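Local coordinates for Non-structural protein (Porcine reproductive and respiratory syndrome virus, PDB 3IFU), which acts as the zinc-binding, papain-like cysteine protease at the start of the viral polyprotein and probably suppresses host interferon-beta production, at residues V99-E104 with K117-Y122; L111-L116 with D172-E177. All coordinates share one frame; numbering follows the deposited sequence.

Contact 1: residues V99-E104 with K117-Y122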
# COMPACT_ATOMS: atom_id res chain seq x y z
N VAL A 99 4.18 -3.83 -16.46
CA VAL A 99 4.52 -4.78 -17.52
C VAL A 99 6.03 -4.97 -17.73
O VAL A 99 6.49 -6.10 -17.96
CB VAL A 99 3.85 -4.34 -18.84
CG1 VAL A 99 4.27 -5.25 -19.97
CG2 VAL A 99 2.34 -4.37 -18.68
N ARG A 100 6.81 -3.89 -17.65
CA ARG A 100 8.27 -3.98 -17.83
C ARG A 100 8.94 -4.61 -16.61
O ARG A 100 9.91 -5.35 -16.75
CB ARG A 100 8.86 -2.58 -18.06
CG ARG A 100 8.21 -1.81 -19.19
CD ARG A 100 8.68 -2.28 -20.54
NE ARG A 100 10.10 -1.99 -20.76
CZ ARG A 100 10.77 -2.35 -21.84
NH1 ARG A 100 10.16 -3.01 -22.81
NH2 ARG A 100 12.06 -2.05 -21.96
N VAL A 101 8.43 -4.29 -15.42
CA VAL A 101 8.97 -4.83 -14.17
C VAL A 101 8.76 -6.35 -14.06
O VAL A 101 9.66 -7.07 -13.64
CB VAL A 101 8.31 -4.14 -12.96
CG1 VAL A 101 8.69 -4.86 -11.68
CG2 VAL A 101 8.74 -2.70 -12.91
N ALA A 102 7.57 -6.82 -14.43
CA ALA A 102 7.26 -8.24 -14.37
C ALA A 102 8.16 -9.00 -15.35
O ALA A 102 8.81 -9.97 -14.98
CB ALA A 102 5.79 -8.48 -14.71
N ALA A 103 8.19 -8.54 -16.60
CA ALA A 103 9.00 -9.16 -17.65
C ALA A 103 10.46 -9.30 -17.24
O ALA A 103 11.07 -10.34 -17.44
CB ALA A 103 8.89 -8.35 -18.96
N GLU A 104 11.03 -8.23 -16.67
CA GLU A 104 12.42 -8.26 -16.23
C GLU A 104 12.64 -9.34 -15.17
O GLU A 104 13.48 -10.21 -15.33
CB GLU A 104 12.83 -6.91 -15.65
CG GLU A 104 13.30 -5.89 -16.65
CD GLU A 104 14.54 -6.33 -17.42
OE1 GLU A 104 15.35 -7.11 -16.87
OE2 GLU A 104 14.70 -5.87 -18.57
N LYS A 117 19.04 -2.66 -10.63
CA LYS A 117 19.75 -1.60 -11.34
C LYS A 117 19.11 -1.43 -12.71
O LYS A 117 18.90 -0.31 -13.16
CB LYS A 117 21.23 -1.95 -11.50
CG LYS A 117 22.01 -1.89 -10.20
CD LYS A 117 23.42 -2.46 -10.36
CE LYS A 117 24.21 -2.38 -9.04
NZ LYS A 117 25.53 -3.07 -9.14
N THR A 118 18.80 -2.54 -13.38
CA THR A 118 18.16 -2.49 -14.70
C THR A 118 16.82 -1.76 -14.59
O THR A 118 16.41 -1.02 -15.50
CB THR A 118 17.92 -3.93 -15.25
OG1 THR A 118 19.16 -4.64 -15.31
CG2 THR A 118 17.32 -3.88 -16.65
N LEU A 119 16.15 -1.96 -13.46
CA LEU A 119 14.86 -1.33 -13.19
C LEU A 119 15.00 0.07 -12.61
O LEU A 119 14.00 0.72 -12.30
CB LEU A 119 14.04 -2.21 -12.24
CG LEU A 119 13.55 -3.54 -12.79
CD1 LEU A 119 12.70 -4.24 -11.75
CD2 LEU A 119 12.73 -3.30 -14.06
N GLN A 120 16.25 0.52 -12.44
CA GLN A 120 16.53 1.85 -11.91
C GLN A 120 15.69 2.18 -10.69
O GLN A 120 15.14 3.28 -10.58
CB GLN A 120 16.26 2.90 -12.99
CG GLN A 120 17.24 2.87 -14.12
CD GLN A 120 16.72 3.62 -15.32
OE1 GLN A 120 17.48 3.95 -16.23
NE2 GLN A 120 15.41 3.87 -15.34
N VAL A 121 15.60 1.22 -9.78
CA VAL A 121 14.84 1.40 -8.56
C VAL A 121 15.38 2.56 -7.73
O VAL A 121 14.61 3.38 -7.22
CB VAL A 121 14.85 0.09 -7.76
CG1 VAL A 121 14.57 0.35 -6.29
CG2 VAL A 121 13.80 -0.85 -8.33
N TYR A 122 16.70 2.64 -7.61
CA TYR A 122 17.32 3.70 -6.83
C TYR A 122 17.20 5.09 -7.48
O TYR A 122 16.83 6.06 -6.81
CB TYR A 122 18.80 3.37 -6.59
CG TYR A 122 19.47 4.34 -5.64
CD1 TYR A 122 19.56 4.06 -4.28
CD2 TYR A 122 19.98 5.55 -6.10
CE1 TYR A 122 20.13 4.98 -3.39
CE2 TYR A 122 20.55 6.48 -5.23
CZ TYR A 122 20.62 6.19 -3.87
OH TYR A 122 21.17 7.11 -3.01
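Leu119 carries the apolar part of this contact, wedging its branched end against helix 94-108 between Val101 and Glu104, where two helices pack within the papain-like protease region. The two methyls divide the work. CD1 of Leu119 meets CG1 of Val101 at 4.1 Å, while CD2 of Leu119 reaches the backbone CA of Val101 at the same 4.1 Å, and the two side chains cross at about a right angle. Leu119 CD2 also touches the aliphatic stem of Glu104, 3.7 Å from Glu104 CG. Here the leucine and the glutamate slide past each other in opposite directions. Val101 is buried further by Ile81 and Ala85 of helix 81-87.

The second kind of contact sets a methyl against a carboxylate. CG2 of Thr118 lies 3.8 Å from CD of Glu104 and just as far from both carboxylate oxygens, meeting the group as a whole rather than one oxygen. A bend in the Glu104 chain (chi2 -62°) turns CD, and with it the carboxylate, to where Thr118 CG2 meets it; Glu104 OE2 has a long, weak ion pair with Arg107.

No hydrogen bond joins the segments, and the polar groups look to other partners. OG1 of Thr118 is bonded to the carbonyl of Thr114, one turn back in its own helix, and Leu119 O receives a weak bond from Arg97. Just beyond Leu119 the helix closes in a Schellman motif, with Gln120 at positive phi and Gln120 N bonded to Lys117 O at 2.9 Å.

The chemistry is thus van der Waals contact graded from a buried Val-Leu pair to a more exposed methyl-carboxylate edge: with no hydrogen bond across it, the meeting of the end of helix 113-118 with helix 94-108 rests on van der Waals fit.

Contact 2: residues L111-L116 with D172-E177; sequences LTPTVL and DFCPFE
Thr112 OG1 donates a 2.8 Å hydrogen bond to Glu177 O, meeting the carbonyl at a C=O...donor angle of 154° and tilted 22° from its plane. OG1 stands anti to the backbone N (chi1 -166°); although Thr112 is the N-cap residue of helix 113-118, its hydroxyl makes no capping bond and instead ties in the C-terminal segment. The contact thus docks the stretch of chain leading to the zinc ligand Met180 on the N-terminal end of this helix. Pro113 follows, its CG 3.4 Å from Phe176 O. Pro113 CG also packs 3.6 Å from Cys174 SG. Cys174 SG in turn lies 3.7 Å above one face of the Phe176 ring, offset toward the rim. Leu116 CD1 meets Phe176 CZ tip to tip at 4.1 Å, and the same methyl touches Cys174 SG. Leu111 crosses the ring obliquely, its CG 4.0 Å from Phe176 CZ and close to CE1 as well, so it shares CZ with Leu116.

Leu111 also shares backbone hydrogen bonds with Ala179, and its side chain is about 7 Å from those of Cys76 and Met180, ligands of a zinc ion. Leu111 and Phe176 both pack on Val147 of strand 147-148, while Leu111 and Val115 face Ile105 of helix 94-108.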
# COMPACT_ATOMS: atom_id res chain seq x y z
N LEU A 111 15.31 -12.09 -7.90
CA LEU A 111 15.51 -10.67 -7.69
C LEU A 111 16.98 -10.51 -7.31
O LEU A 111 17.50 -11.24 -6.47
CB LEU A 111 14.60 -10.16 -6.57
CG LEU A 111 14.25 -8.66 -6.54
CD1 LEU A 111 14.02 -8.10 -7.95
CD2 LEU A 111 13.00 -8.48 -5.70
N THR A 112 17.64 -9.55 -7.94
CA THR A 112 19.06 -9.35 -7.67
C THR A 112 19.47 -7.89 -7.80
O THR A 112 18.76 -7.10 -8.42
CB THR A 112 19.88 -10.21 -8.65
OG1 THR A 112 21.23 -10.28 -8.20
CG2 THR A 112 19.85 -9.60 -10.04
N PRO A 113 20.62 -7.50 -7.22
CA PRO A 113 21.06 -6.11 -7.32
C PRO A 113 21.11 -5.65 -8.77
O PRO A 113 20.82 -4.49 -9.08
CB PRO A 113 22.45 -6.14 -6.68
CG PRO A 113 22.30 -7.18 -5.64
CD PRO A 113 21.54 -8.28 -6.36
N THR A 114 21.47 -6.57 -9.66
CA THR A 114 21.56 -6.26 -11.07
C THR A 114 20.18 -6.01 -11.68
O THR A 114 20.02 -5.10 -12.49
CB THR A 114 22.28 -7.40 -11.82
OG1 THR A 114 23.68 -7.37 -11.49
CG2 THR A 114 22.11 -7.27 -13.32
N VAL A 115 19.19 -6.79 -11.28
CA VAL A 115 17.84 -6.61 -11.80
C VAL A 115 17.23 -5.32 -11.25
O VAL A 115 16.39 -4.69 -11.89
CB VAL A 115 16.92 -7.80 -11.44
CG1 VAL A 115 15.49 -7.50 -11.85
CG2 VAL A 115 17.39 -9.04 -12.17
N LEU A 116 17.66 -4.91 -10.06
CA LEU A 116 17.16 -3.68 -9.47
C LEU A 116 17.80 -2.48 -10.17
O LEU A 116 17.19 -1.43 -10.30
CB LEU A 116 17.44 -3.63 -7.96
CG LEU A 116 16.66 -4.64 -7.10
CD1 LEU A 116 17.13 -4.56 -5.66
CD2 LEU A 116 15.18 -4.35 -7.20
N ASP A 172 24.85 1.47 -3.27
CA ASP A 172 25.52 0.22 -3.61
C ASP A 172 24.98 -0.92 -2.75
O ASP A 172 25.24 -2.09 -3.03
CB ASP A 172 27.05 0.34 -3.43
CG ASP A 172 27.46 1.55 -2.60
OD1 ASP A 172 27.31 2.70 -3.09
OD2 ASP A 172 27.93 1.37 -1.46
N PHE A 173 24.21 -0.58 -1.71
CA PHE A 173 23.66 -1.57 -0.81
C PHE A 173 22.40 -2.28 -1.28
O PHE A 173 21.50 -1.66 -1.88
CB PHE A 173 23.37 -0.96 0.56
CG PHE A 173 22.89 -1.96 1.57
CD1 PHE A 173 23.79 -2.71 2.31
CD2 PHE A 173 21.52 -2.21 1.73
CE1 PHE A 173 23.35 -3.70 3.18
CE2 PHE A 173 21.07 -3.20 2.61
CZ PHE A 173 21.99 -3.94 3.33
N CYS A 174 22.34 -3.57 -0.98
CA CYS A 174 21.20 -4.43 -1.29
C CYS A 174 21.24 -5.56 -0.27
O CYS A 174 22.24 -6.27 -0.18
CB CYS A 174 21.32 -5.00 -2.71
SG CYS A 174 19.87 -5.98 -3.24
N PRO A 175 20.17 -5.74 0.51
CA PRO A 175 20.10 -6.79 1.53
C PRO A 175 20.43 -8.20 1.04
O PRO A 175 20.86 -9.04 1.82
CB PRO A 175 18.66 -6.69 2.03
CG PRO A 175 18.36 -5.23 1.86
CD PRO A 175 18.92 -4.95 0.49
N PHE A 176 20.24 -8.44 -0.25
CA PHE A 176 20.47 -9.77 -0.80
C PHE A 176 21.26 -9.79 -2.10
O PHE A 176 21.48 -8.76 -2.74
CB PHE A 176 19.11 -10.44 -1.03
CG PHE A 176 18.17 -9.59 -1.85
CD1 PHE A 176 18.29 -9.53 -3.23
CD2 PHE A 176 17.20 -8.81 -1.23
CE1 PHE A 176 17.45 -8.71 -3.99
CE2 PHE A 176 16.36 -7.99 -1.98
CZ PHE A 176 16.49 -7.94 -3.35
N GLU A 177 21.67 -11.00 -2.49
CA GLU A 177 22.41 -11.23 -3.72
C GLU A 177 21.47 -11.98 -4.65
O GLU A 177 21.48 -11.81 -5.86
CB GLU A 177 23.64 -12.09 -3.44
CG GLU A 177 24.72 -11.39 -2.66
CD GLU A 177 25.35 -10.29 -3.47
OE1 GLU A 177 24.72 -9.23 -3.63
OE2 GLU A 177 26.48 -10.51 -3.96

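Helix 113-118 is common to both contacts, whose centres are 12 Å apart. Its first turn, with the residues leading in, takes the C-terminal segment in contact 2; its last turn and the loop beyond lean on helix 94-108 in contact 1. Along the chain the segments alternate: 99-104, 111-116, 117-122, 172-177. Contact 1 is local, spanning 12 intervening residues, whereas contact 2 spans 55, including the strands of the four-stranded sheet. A probable hydrogen bond from Val121 N to Leu116 O (3.1 Å) joins the two directly. This short helix therefore connects helix 94-108 with the C-terminal tail, which ends at the zinc ligand Met180.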